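Local coordinates for putative aminomethyltransferase (Leptospirillum rubarum, PDB 3TTG), which probably acts as a folate-dependent aminomethyltransferase related to the T-protein of the glycine cleavage system, at residues Glu25-Phe39 with Gly213-Glu227. Residues are numbered along the deposited sequence; the frame is centred on the assembly and turned at random.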
loop_
_atom_site.group_PDB
_atom_site.type_symbol
_atom_site.label_atom_id
_atom_site.label_comp_id
_atom_site.label_asym_id
_atom_site.label_seq_id
_atom_site.Cartn_x
_atom_site.Cartn_y
_atom_site.Cartn_z
ATOM N N GLU A 25 1.777 2.185 -23.598
ATOM C CA GLU A 25 0.567 2.013 -22.769
ATOM C C GLU A 25 0.680 2.635 -21.366
ATOM O O GLU A 25 -0.354 2.985 -20.818
ATOM C CB GLU A 25 0.188 0.549 -22.637
ATOM C CG GLU A 25 -0.305 -0.043 -23.953
ATOM C CD GLU A 25 -1.368 0.760 -24.691
ATOM O OE1 GLU A 25 -2.555 0.644 -24.309
ATOM O OE2 GLU A 25 -1.011 1.543 -25.607
ATOM N N VAL A 26 1.894 2.876 -20.834
ATOM C CA VAL A 26 2.068 3.510 -19.495
ATOM C C VAL A 26 2.884 4.784 -19.559
ATOM O O VAL A 26 3.361 5.253 -18.514
ATOM C CB VAL A 26 2.721 2.510 -18.531
ATOM C CG1 VAL A 26 1.772 1.350 -18.280
ATOM C CG2 VAL A 26 4.068 2.015 -19.060
ATOM N N SER A 27 3.049 5.368 -20.777
ATOM C CA SER A 27 3.803 6.612 -20.934
ATOM C C SER A 27 3.220 7.779 -20.100
ATOM O O SER A 27 3.952 8.706 -19.763
ATOM C CB SER A 27 3.862 7.030 -22.411
ATOM O OG SER A 27 2.599 7.512 -22.828
ATOM N N ASP A 28 1.920 7.761 -19.820
ATOM C CA ASP A 28 1.300 8.851 -19.061
ATOM C C ASP A 28 1.618 8.794 -17.538
ATOM O O ASP A 28 1.245 9.738 -16.852
ATOM C CB ASP A 28 -0.214 8.932 -19.291
ATOM C CG ASP A 28 -0.974 7.683 -18.944
ATOM O OD1 ASP A 28 -0.317 6.660 -18.644
ATOM O OD2 ASP A 28 -2.195 7.655 -19.188
ATOM N N THR A 29 2.387 7.790 -17.009
ATOM C CA THR A 29 2.799 7.906 -15.590
ATOM C C THR A 29 3.751 9.092 -15.457
ATOM O O THR A 29 3.804 9.739 -14.413
ATOM C CB THR A 29 3.423 6.640 -15.055
ATOM O OG1 THR A 29 4.712 6.438 -15.642
ATOM C CG2 THR A 29 2.503 5.425 -15.193
ATOM N N ARG A 30 4.444 9.454 -16.567
ATOM C CA ARG A 30 5.376 10.601 -16.572
ATOM C C ARG A 30 4.697 11.881 -16.068
ATOM O O ARG A 30 5.273 12.620 -15.266
ATOM C CB ARG A 30 5.911 10.846 -17.996
ATOM C CG ARG A 30 6.811 9.737 -18.504
ATOM C CD ARG A 30 7.154 9.998 -19.971
ATOM N NE ARG A 30 7.913 8.921 -20.623
ATOM C CZ ARG A 30 9.238 8.748 -20.553
ATOM N NH1 ARG A 30 9.977 9.516 -19.767
ATOM N NH2 ARG A 30 9.825 7.779 -21.242
ATOM N N ILE A 31 3.438 12.099 -16.485
ATOM C CA ILE A 31 2.677 13.276 -16.061
ATOM C C ILE A 31 2.355 13.142 -14.580
ATOM O O ILE A 31 2.427 14.129 -13.841
ATOM C CB ILE A 31 1.405 13.436 -16.929
ATOM C CG1 ILE A 31 1.766 13.608 -18.426
ATOM C CG2 ILE A 31 0.526 14.608 -16.440
ATOM C CD1 ILE A 31 0.502 13.343 -19.367
ATOM N N ALA A 32 1.984 11.947 -14.120
ATOM C CA ALA A 32 1.676 11.792 -12.696
ATOM C C ALA A 32 2.908 12.032 -11.815
ATOM O O ALA A 32 2.778 12.627 -10.752
ATOM C CB ALA A 32 1.083 10.436 -12.420
ATOM N N HIS A 33 4.119 11.622 -12.281
ATOM C CA HIS A 33 5.358 11.838 -11.528
ATOM C C HIS A 33 5.764 13.314 -11.477
ATOM O O HIS A 33 6.374 13.726 -10.514
ATOM C CB HIS A 33 6.529 11.017 -12.150
ATOM C CG HIS A 33 6.436 9.559 -11.922
ATOM N ND1 HIS A 33 6.645 9.007 -10.681
ATOM C CD2 HIS A 33 6.185 8.571 -12.797
ATOM C CE1 HIS A 33 6.549 7.694 -10.843
ATOM N NE2 HIS A 33 6.223 7.391 -12.094
ATOM N N LYS A 34 5.420 14.097 -12.493
ATOM C CA LYS A 34 5.794 15.509 -12.578
ATOM C C LYS A 34 4.698 16.439 -12.018
ATOM O O LYS A 34 5.024 17.480 -11.467
ATOM C CB LYS A 34 6.084 15.862 -14.051
ATOM C CG LYS A 34 6.930 17.122 -14.249
ATOM C CD LYS A 34 6.784 17.736 -15.664
ATOM C CE LYS A 34 5.950 19.004 -15.701
ATOM N NZ LYS A 34 5.673 19.448 -17.098
ATOM N N LYS A 35 3.425 16.122 -12.249
ATOM C CA LYS A 35 2.295 16.941 -11.779
ATOM C C LYS A 35 1.431 16.131 -10.815
ATOM O O LYS A 35 1.648 16.150 -9.595
ATOM C CB LYS A 35 1.504 17.472 -12.991
ATOM C CG LYS A 35 2.386 18.382 -13.887
ATOM C CD LYS A 35 1.617 19.425 -14.667
ATOM C CE LYS A 35 2.336 19.846 -15.926
ATOM N NZ LYS A 35 1.546 20.807 -16.742
ATOM N N PHE A 36 0.433 15.454 -11.324
ATOM C CA PHE A 36 -0.410 14.602 -10.494
ATOM C C PHE A 36 -1.215 13.691 -11.375
ATOM O O PHE A 36 -1.420 13.976 -12.560
ATOM C CB PHE A 36 -1.340 15.394 -9.522
ATOM C CG PHE A 36 -2.477 16.133 -10.199
ATOM C CD1 PHE A 36 -3.709 15.520 -10.396
ATOM C CD2 PHE A 36 -2.296 17.412 -10.687
ATOM C CE1 PHE A 36 -4.735 16.191 -11.056
ATOM C CE2 PHE A 36 -3.321 18.070 -11.355
ATOM C CZ PHE A 36 -4.535 17.462 -11.509
ATOM N N GLY A 37 -1.626 12.592 -10.770
ATOM C CA GLY A 37 -2.436 11.584 -11.402
ATOM C C GLY A 37 -3.676 11.405 -10.580
ATOM O O GLY A 37 -3.632 11.457 -9.351
ATOM N N LEU A 38 -4.762 11.130 -11.258
ATOM C CA LEU A 38 -6.091 10.884 -10.689
ATOM C C LEU A 38 -6.528 9.481 -11.075
ATOM O O LEU A 38 -6.376 9.089 -12.245
ATOM C CB LEU A 38 -6.998 11.968 -11.288
ATOM C CG LEU A 38 -8.460 11.929 -11.016
ATOM C CD1 LEU A 38 -8.744 11.997 -9.541
ATOM C CD2 LEU A 38 -9.121 13.053 -11.701
ATOM N N PHE A 39 -7.049 8.697 -10.096
ATOM C CA PHE A 39 -7.484 7.330 -10.318
ATOM C C PHE A 39 -8.785 7.033 -9.603
ATOM O O PHE A 39 -8.900 7.305 -8.403
ATOM C CB PHE A 39 -6.385 6.348 -9.846
ATOM C CG PHE A 39 -6.763 4.895 -10.002
ATOM C CD1 PHE A 39 -6.986 4.349 -11.264
ATOM C CD2 PHE A 39 -6.878 4.064 -8.892
ATOM C CE1 PHE A 39 -7.319 3.007 -11.409
ATOM C CE2 PHE A 39 -7.205 2.720 -9.041
ATOM C CZ PHE A 39 -7.455 2.201 -10.289
ATOM N N GLY A 213 -2.811 17.680 -15.121
ATOM C CA GLY A 213 -2.624 16.388 -14.483
ATOM C C GLY A 213 -3.094 15.324 -15.456
ATOM O O GLY A 213 -3.453 15.650 -16.586
ATOM N N VAL A 214 -3.189 14.066 -15.021
ATOM C CA VAL A 214 -3.634 12.993 -15.906
ATOM C C VAL A 214 -4.605 12.067 -15.210
ATOM O O VAL A 214 -4.430 11.713 -14.048
ATOM C CB VAL A 214 -2.384 12.211 -16.453
ATOM C CG1 VAL A 214 -1.546 11.576 -15.352
ATOM C CG2 VAL A 214 -2.754 11.199 -17.554
ATOM N N LEU A 215 -5.593 11.612 -15.964
ATOM C CA LEU A 215 -6.533 10.607 -15.517
ATOM C C LEU A 215 -5.897 9.257 -15.828
ATOM O O LEU A 215 -5.691 8.894 -16.989
ATOM C CB LEU A 215 -7.883 10.791 -16.199
ATOM C CG LEU A 215 -9.019 9.878 -15.754
ATOM C CD1 LEU A 215 -9.293 9.982 -14.264
ATOM C CD2 LEU A 215 -10.304 10.193 -16.522
ATOM N N LEU A 216 -5.534 8.539 -14.794
ATOM C CA LEU A 216 -4.886 7.225 -14.928
ATOM C C LEU A 216 -5.942 6.118 -15.050
ATOM O O LEU A 216 -6.971 6.154 -14.382
ATOM C CB LEU A 216 -4.017 6.976 -13.700
ATOM C CG LEU A 216 -2.805 7.923 -13.462
ATOM C CD1 LEU A 216 -2.192 7.696 -12.076
ATOM C CD2 LEU A 216 -1.728 7.721 -14.507
ATOM N N ASP A 217 -5.690 5.151 -15.889
ATOM C CA ASP A 217 -6.492 3.940 -15.961
ATOM C C ASP A 217 -5.819 2.934 -14.975
ATOM O O ASP A 217 -4.741 3.230 -14.424
ATOM C CB ASP A 217 -6.618 3.440 -17.447
ATOM C CG ASP A 217 -5.380 2.858 -18.090
ATOM O OD1 ASP A 217 -4.295 2.847 -17.424
ATOM O OD2 ASP A 217 -5.438 2.554 -19.296
ATOM N N GLU A 218 -6.415 1.759 -14.762
ATOM C CA GLU A 218 -5.880 0.757 -13.821
ATOM C C GLU A 218 -4.430 0.362 -14.141
ATOM O O GLU A 218 -3.621 0.359 -13.219
ATOM C CB GLU A 218 -6.803 -0.491 -13.766
ATOM C CG GLU A 218 -6.254 -1.638 -12.932
ATOM C CD GLU A 218 -7.215 -2.803 -12.743
ATOM O OE1 GLU A 218 -8.188 -2.906 -13.529
ATOM O OE2 GLU A 218 -6.992 -3.617 -11.813
ATOM N N SER A 219 -4.078 0.094 -15.422
ATOM C CA SER A 219 -2.701 -0.322 -15.777
ATOM C C SER A 219 -1.663 0.792 -15.529
ATOM O O SER A 219 -0.543 0.498 -15.092
ATOM C CB SER A 219 -2.618 -0.838 -17.227
ATOM O OG SER A 219 -2.639 0.176 -18.217
ATOM N N SER A 220 -2.007 2.051 -15.810
ATOM C CA SER A 220 -1.083 3.170 -15.568
ATOM C C SER A 220 -0.991 3.478 -14.069
ATOM O O SER A 220 0.083 3.795 -13.586
ATOM C CB SER A 220 -1.493 4.416 -16.349
ATOM O OG SER A 220 -1.297 4.195 -17.736
ATOM N N TYR A 221 -2.101 3.414 -13.341
ATOM C CA TYR A 221 -2.074 3.565 -11.874
ATOM C C TYR A 221 -1.116 2.496 -11.231
ATOM O O TYR A 221 -0.208 2.837 -10.467
ATOM C CB TYR A 221 -3.486 3.462 -11.313
ATOM C CG TYR A 221 -3.511 3.497 -9.786
ATOM C CD1 TYR A 221 -3.141 4.650 -9.085
ATOM C CD2 TYR A 221 -3.796 2.356 -9.049
ATOM C CE1 TYR A 221 -3.138 4.681 -7.691
ATOM C CE2 TYR A 221 -3.800 2.374 -7.660
ATOM C CZ TYR A 221 -3.473 3.538 -6.988
ATOM O OH TYR A 221 -3.551 3.528 -5.628
ATOM N N LEU A 222 -1.269 1.239 -11.606
ATOM C CA LEU A 222 -0.397 0.161 -11.125
ATOM C C LEU A 222 1.074 0.353 -11.557
ATOM O O LEU A 222 1.955 0.058 -10.755
ATOM C CB LEU A 222 -0.893 -1.235 -11.557
ATOM C CG LEU A 222 -1.457 -2.089 -10.466
ATOM C CD1 LEU A 222 -0.320 -2.525 -9.470
ATOM C CD2 LEU A 222 -2.572 -1.354 -9.662
ATOM N N ALA A 223 1.340 0.805 -12.815
ATOM C CA ALA A 223 2.685 1.103 -13.279
ATOM C C ALA A 223 3.302 2.193 -12.391
ATOM O O ALA A 223 4.453 2.055 -11.936
ATOM C CB ALA A 223 2.649 1.524 -14.736
ATOM N N TYR A 224 2.513 3.251 -12.096
ATOM C CA TYR A 224 2.965 4.332 -11.251
ATOM C C TYR A 224 3.381 3.780 -9.862
ATOM O O TYR A 224 4.488 4.076 -9.373
ATOM C CB TYR A 224 1.864 5.430 -11.121
ATOM C CG TYR A 224 2.279 6.520 -10.164
ATOM C CD1 TYR A 224 2.830 7.706 -10.625
ATOM C CD2 TYR A 224 2.100 6.374 -8.796
ATOM C CE1 TYR A 224 3.257 8.700 -9.736
ATOM C CE2 TYR A 224 2.525 7.355 -7.899
ATOM C CZ TYR A 224 3.121 8.512 -8.373
ATOM O OH TYR A 224 3.495 9.510 -7.496
ATOM N N LEU A 225 2.505 2.987 -9.230
ATOM C CA LEU A 225 2.834 2.416 -7.905
ATOM C C LEU A 225 4.064 1.506 -7.973
ATOM O O LEU A 225 4.908 1.501 -7.051
ATOM C CB LEU A 225 1.669 1.626 -7.294
ATOM C CG LEU A 225 0.398 2.402 -6.972
ATOM C CD1 LEU A 225 -0.649 1.453 -6.437
ATOM C CD2 LEU A 225 0.654 3.573 -6.045
ATOM N N THR A 226 4.184 0.736 -9.060
ATOM C CA THR A 226 5.375 -0.170 -9.192
ATOM C C THR A 226 6.649 0.664 -9.401
ATOM O O THR A 226 7.698 0.328 -8.818
ATOM C CB THR A 226 5.173 -1.193 -10.313
ATOM O OG1 THR A 226 3.866 -1.770 -10.081
ATOM C CG2 THR A 226 6.256 -2.318 -10.283
ATOM N N GLU A 227 6.557 1.755 -10.190
ATOM C CA GLU A 227 7.697 2.696 -10.387
ATOM C C GLU A 227 8.156 3.318 -9.043
ATOM O O GLU A 227 9.350 3.554 -8.853
ATOM C CB GLU A 227 7.334 3.806 -11.403
ATOM C CG GLU A 227 7.391 3.334 -12.849
ATOM C CD GLU A 227 6.797 4.249 -13.911
ATOM O OE1 GLU A 227 6.018 5.158 -13.558
ATOM O OE2 GLU A 227 7.136 4.081 -15.100
HETATM O O HOH W 1 -2.624 2.811 -19.623
HETATM O O HOH W 2 -3.900 6.249 -18.232
HETATM O O HOH W 3 6.002 4.729 -17.460
#
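A single carboxylate oxygen, Glu227 OE1, is gripped by two side chains of helix 29-34. His33 NE2 donates to Glu227 OE1 over 2.7 Å, almost in the imidazole plane but from above the carboxylate plane, whereas Thr29 OG1 donates to its syn lone pair. Tyr224 lies against one face of the His33 ring in an offset stack, planes 26° apart, with CE1 3.5 Å from His33 ND1. Replacing His33 by alanine would probably leave Glu227 OE1 with one fewer donor and the Tyr224 ring without its stacking partner. The Thr29 side chain is a knob in a hole of Ser220, Ala223, Tyr224 and Glu227; CG2, anti to the carbonyl carbon, meets Ser220 O, Ala223 and Tyr224. Further along, Ser220 OG donates to Asp28 OD1 (2.8 Å), and Phe39 stacks almost parallel on Tyr221, centroids 4.0 Å apart. Backbone bonds join the strands in parallel: Val214 N to Phe36 O, Leu38 N to Val214 O and Leu216 N to Leu38 O. Strand 214-215 is an outermost strand of a mixed sheet in the folate-binding domain, with 37-39 between it and 135-141; Leu38 packs on helix 197-211, while Glu227 OE2 is hydrogen-bonded to Ser316 OG of strand 306-316.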